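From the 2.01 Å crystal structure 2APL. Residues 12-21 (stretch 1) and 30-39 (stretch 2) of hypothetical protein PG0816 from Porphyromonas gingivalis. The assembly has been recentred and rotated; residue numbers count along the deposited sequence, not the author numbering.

Stretch 1, residues 12-21: FRLKLETYLN
Stretch 2, residues 30-39: NNPFITARSD

Helix pairs commonly join a small apolar centre to a polar margin, and residues 12-21 and 30-39 of PG0816 give a compact example, with Leu16, Leu20, Ile34 and Phe33 as the apolar centre. Leu16, Leu20 and Ile34 point their CA-to-CB bonds toward the opposing helix and are buried. Ile34 (chi1 m, chi2 t) enters a hole formed by Arg13, Leu16, Glu17 and Leu20; its CG1 lies 3.6 Å from Leu20 CD1, and its CG2 is 3.9 Å from Glu17 CG. Leu16 (t, p) returns the arrangement, sitting among Phe33, Ile34, Arg37 and Ser38, with its CD2 3.9 Å from Ile34 CA and 3.6 Å from Arg37 CG. Leu20 takes the m, t rotamer. Phe33 starts sideways, but chi1 t and chi2 68° bring its ring nearer: Leu20 CD1 meets the ring edge, 4.1 Å from Phe33 CD2, while Leu16 CD1 lies 4.3 Å from Phe33 CE2. Branched aliphatic chains suit these positions because their methyl groups fill the space between the backbones.

Both stretches are helical, the second from Asn31 onward, with phi/psi near -60/-45. Their axes approach to 9.2 Å, and their N-to-C directions differ by 135°, so the chains run roughly antiparallel but splayed. The register is set by Arg13 and Ser38, whose CA atoms lie 5.2 Å apart.

Where the chains come closest, a small residue fits. Ser38 (m) points toward stretch 1, its OG only 3.3 Å from Arg13 CA. Ser38 OG donates to Ile34 O at 2.8 Å within its own helix, so its polarity is satisfied although the residue is buried.

Arg13 forms the polar edge. Its CB leaves sideways, yet an extended chain (chi1 to chi3 all t, chi4 118°) carries the guanidinium across to the start of the second helix. Ile34 CG2 covers one face of the group, 3.4 Å from Arg13 CZ, leaving the edge free for hydrogen bonds: Arg13 NH2 donates to Asn31 OD1 at 2.6 Å, and Arg13 NH1 to Thr35 OG1 at 3.2 Å. Asn31 (chi1 t, chi2 38°) and Thr35 (m) are one helical turn apart, and Thr35 OG1 donates in turn to Asn31 O at 2.9 Å. Glu17 (m, t, chi3 0°) completes the network from Arg13's own helix through a salt bridge, Arg13 NE to Glu17 OE2 at 2.8 Å. At the N-cap of the second helix, Asn30 (t) accepts from Phe33 N through its OD1 at 3.0 Å, a capping bond. The contact buries 477 Å², summed over both stretches.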

# COMPACT_ATOMS: atom_id res chain seq x y z
N PHE A 12 7.21 -12.20 -10.68
CA PHE A 12 6.78 -10.82 -10.46
C PHE A 12 5.31 -10.81 -10.02
O PHE A 12 4.97 -10.05 -9.13
CB PHE A 12 6.95 -9.95 -11.72
CG PHE A 12 8.40 -9.78 -12.12
CD1 PHE A 12 9.35 -9.35 -11.18
CD2 PHE A 12 8.82 -10.05 -13.45
CE1 PHE A 12 10.71 -9.20 -11.55
CE2 PHE A 12 10.17 -9.94 -13.83
CZ PHE A 12 11.11 -9.51 -12.88
N ARG A 13 4.47 -11.60 -10.67
CA ARG A 13 3.07 -11.71 -10.22
C ARG A 13 2.91 -12.12 -8.74
O ARG A 13 2.18 -11.46 -8.01
CB ARG A 13 2.23 -12.63 -11.12
CG ARG A 13 0.73 -12.62 -10.67
CD ARG A 13 -0.21 -13.34 -11.67
NE ARG A 13 -1.58 -13.07 -11.23
CZ ARG A 13 -2.47 -12.42 -11.96
NH1 ARG A 13 -2.17 -12.05 -13.20
NH2 ARG A 13 -3.69 -12.18 -11.46
N LEU A 14 3.60 -13.17 -8.31
CA LEU A 14 3.57 -13.59 -6.93
C LEU A 14 4.04 -12.48 -5.96
O LEU A 14 3.38 -12.23 -4.96
CB LEU A 14 4.37 -14.89 -6.70
CG LEU A 14 4.16 -15.50 -5.31
CD1 LEU A 14 2.68 -15.72 -4.99
CD2 LEU A 14 4.98 -16.78 -5.14
N LYS A 15 5.15 -11.81 -6.28
CA LYS A 15 5.65 -10.72 -5.44
C LYS A 15 4.60 -9.61 -5.28
O LYS A 15 4.47 -9.02 -4.20
CB LYS A 15 6.91 -10.11 -6.04
CG LYS A 15 8.17 -11.00 -5.95
CD LYS A 15 9.39 -10.27 -6.58
CE LYS A 15 9.85 -9.09 -5.74
NZ LYS A 15 11.05 -8.54 -6.38
N LEU A 16 3.89 -9.30 -6.37
CA LEU A 16 2.95 -8.17 -6.37
C LEU A 16 1.69 -8.62 -5.64
O LEU A 16 1.12 -7.87 -4.82
CB LEU A 16 2.54 -7.76 -7.81
CG LEU A 16 1.51 -6.62 -7.96
CD1 LEU A 16 1.91 -5.33 -7.18
CD2 LEU A 16 1.30 -6.28 -9.45
N GLU A 17 1.27 -9.86 -5.87
CA GLU A 17 0.09 -10.36 -5.12
C GLU A 17 0.32 -10.30 -3.62
O GLU A 17 -0.53 -9.81 -2.85
CB GLU A 17 -0.32 -11.73 -5.58
CG GLU A 17 -1.02 -11.72 -6.97
CD GLU A 17 -1.38 -13.13 -7.37
OE1 GLU A 17 -1.09 -14.05 -6.59
OE2 GLU A 17 -1.95 -13.33 -8.42
N THR A 18 1.47 -10.77 -3.20
CA THR A 18 1.83 -10.77 -1.77
C THR A 18 1.86 -9.32 -1.19
O THR A 18 1.33 -9.04 -0.14
CB THR A 18 3.13 -11.53 -1.59
OG1 THR A 18 2.93 -12.90 -2.02
CG2 THR A 18 3.60 -11.51 -0.09
N TYR A 19 2.50 -8.43 -1.92
CA TYR A 19 2.68 -7.06 -1.51
C TYR A 19 1.31 -6.38 -1.36
O TYR A 19 1.08 -5.69 -0.38
CB TYR A 19 3.55 -6.31 -2.55
CG TYR A 19 3.89 -4.91 -2.09
CD1 TYR A 19 4.93 -4.72 -1.23
CD2 TYR A 19 3.17 -3.76 -2.56
CE1 TYR A 19 5.29 -3.46 -0.77
CE2 TYR A 19 3.55 -2.45 -2.12
CZ TYR A 19 4.59 -2.34 -1.19
OH TYR A 19 5.07 -1.13 -0.70
N LEU A 20 0.43 -6.56 -2.34
CA LEU A 20 -0.93 -6.01 -2.24
C LEU A 20 -1.75 -6.66 -1.10
O LEU A 20 -2.42 -5.96 -0.34
CB LEU A 20 -1.67 -6.14 -3.57
CG LEU A 20 -1.05 -5.36 -4.75
CD1 LEU A 20 -1.81 -5.70 -6.03
CD2 LEU A 20 -1.12 -3.83 -4.56
N ASN A 21 -1.63 -7.98 -0.96
CA ASN A 21 -2.31 -8.67 0.10
C ASN A 21 -1.93 -8.05 1.42
O ASN A 21 -2.81 -7.86 2.31
CB ASN A 21 -1.95 -10.16 0.18
CG ASN A 21 -2.60 -10.98 -0.89
OD1 ASN A 21 -3.50 -10.53 -1.65
ND2 ASN A 21 -2.06 -12.22 -1.05
N ASN A 30 -7.65 -7.10 -7.47
CA ASN A 30 -7.79 -6.43 -8.77
C ASN A 30 -6.96 -7.15 -9.84
O ASN A 30 -5.78 -6.83 -10.08
CB ASN A 30 -7.41 -4.93 -8.69
CG ASN A 30 -7.94 -4.14 -9.87
OD1 ASN A 30 -7.76 -4.51 -11.02
ND2 ASN A 30 -8.64 -3.06 -9.58
N ASN A 31 -7.57 -8.13 -10.49
CA ASN A 31 -6.88 -8.86 -11.55
C ASN A 31 -6.39 -7.96 -12.72
O ASN A 31 -5.23 -8.07 -13.12
CB ASN A 31 -7.72 -10.07 -12.02
CG ASN A 31 -6.94 -11.00 -12.93
OD1 ASN A 31 -5.75 -11.23 -12.70
ND2 ASN A 31 -7.58 -11.48 -14.01
N PRO A 32 -7.23 -7.02 -13.24
CA PRO A 32 -6.68 -6.13 -14.26
C PRO A 32 -5.39 -5.42 -13.86
O PRO A 32 -4.49 -5.35 -14.66
CB PRO A 32 -7.82 -5.12 -14.50
CG PRO A 32 -9.07 -5.87 -14.12
CD PRO A 32 -8.65 -6.73 -12.96
N PHE A 33 -5.28 -4.94 -12.61
CA PHE A 33 -4.08 -4.22 -12.28
C PHE A 33 -2.90 -5.18 -12.16
O PHE A 33 -1.82 -4.91 -12.66
CB PHE A 33 -4.25 -3.50 -10.95
CG PHE A 33 -2.98 -2.86 -10.46
CD1 PHE A 33 -2.44 -1.75 -11.17
CD2 PHE A 33 -2.32 -3.36 -9.30
CE1 PHE A 33 -1.26 -1.14 -10.73
CE2 PHE A 33 -1.12 -2.76 -8.84
CZ PHE A 33 -0.60 -1.64 -9.55
N ILE A 34 -3.12 -6.27 -11.42
CA ILE A 34 -2.06 -7.27 -11.20
C ILE A 34 -1.50 -7.82 -12.50
O ILE A 34 -0.26 -7.85 -12.71
CB ILE A 34 -2.58 -8.39 -10.25
CG1 ILE A 34 -2.74 -7.82 -8.83
CG2 ILE A 34 -1.62 -9.62 -10.22
CD1 ILE A 34 -3.77 -8.61 -7.95
N THR A 35 -2.39 -8.18 -13.42
CA THR A 35 -1.97 -8.64 -14.77
C THR A 35 -1.14 -7.55 -15.47
O THR A 35 -0.01 -7.80 -15.96
CB THR A 35 -3.20 -8.99 -15.60
OG1 THR A 35 -3.95 -9.99 -14.89
CG2 THR A 35 -2.83 -9.52 -17.00
N ALA A 36 -1.70 -6.35 -15.50
CA ALA A 36 -1.06 -5.28 -16.25
C ALA A 36 0.28 -4.86 -15.64
O ALA A 36 1.25 -4.67 -16.36
CB ALA A 36 -1.96 -4.15 -16.36
N ARG A 37 0.33 -4.74 -14.31
CA ARG A 37 1.57 -4.36 -13.65
C ARG A 37 2.66 -5.49 -13.71
O ARG A 37 3.84 -5.21 -13.94
CB ARG A 37 1.27 -3.94 -12.20
CG ARG A 37 2.48 -3.49 -11.40
CD ARG A 37 3.14 -2.29 -12.10
NE ARG A 37 2.37 -1.06 -12.10
CZ ARG A 37 2.39 -0.15 -11.13
NH1 ARG A 37 3.09 -0.36 -10.00
NH2 ARG A 37 1.70 0.97 -11.28
N SER A 38 2.25 -6.74 -13.55
CA SER A 38 3.17 -7.86 -13.72
C SER A 38 3.79 -7.92 -15.15
O SER A 38 4.98 -8.20 -15.29
CB SER A 38 2.49 -9.17 -13.33
OG SER A 38 2.08 -9.08 -11.95
N ASP A 39 2.95 -7.72 -16.18
CA ASP A 39 3.36 -7.58 -17.57
C ASP A 39 4.38 -6.44 -17.76
O ASP A 39 5.40 -6.64 -18.44
CB ASP A 39 2.15 -7.29 -18.48
CG ASP A 39 1.32 -8.53 -18.83
OD1 ASP A 39 1.69 -9.63 -18.37
OD2 ASP A 39 0.30 -8.41 -19.58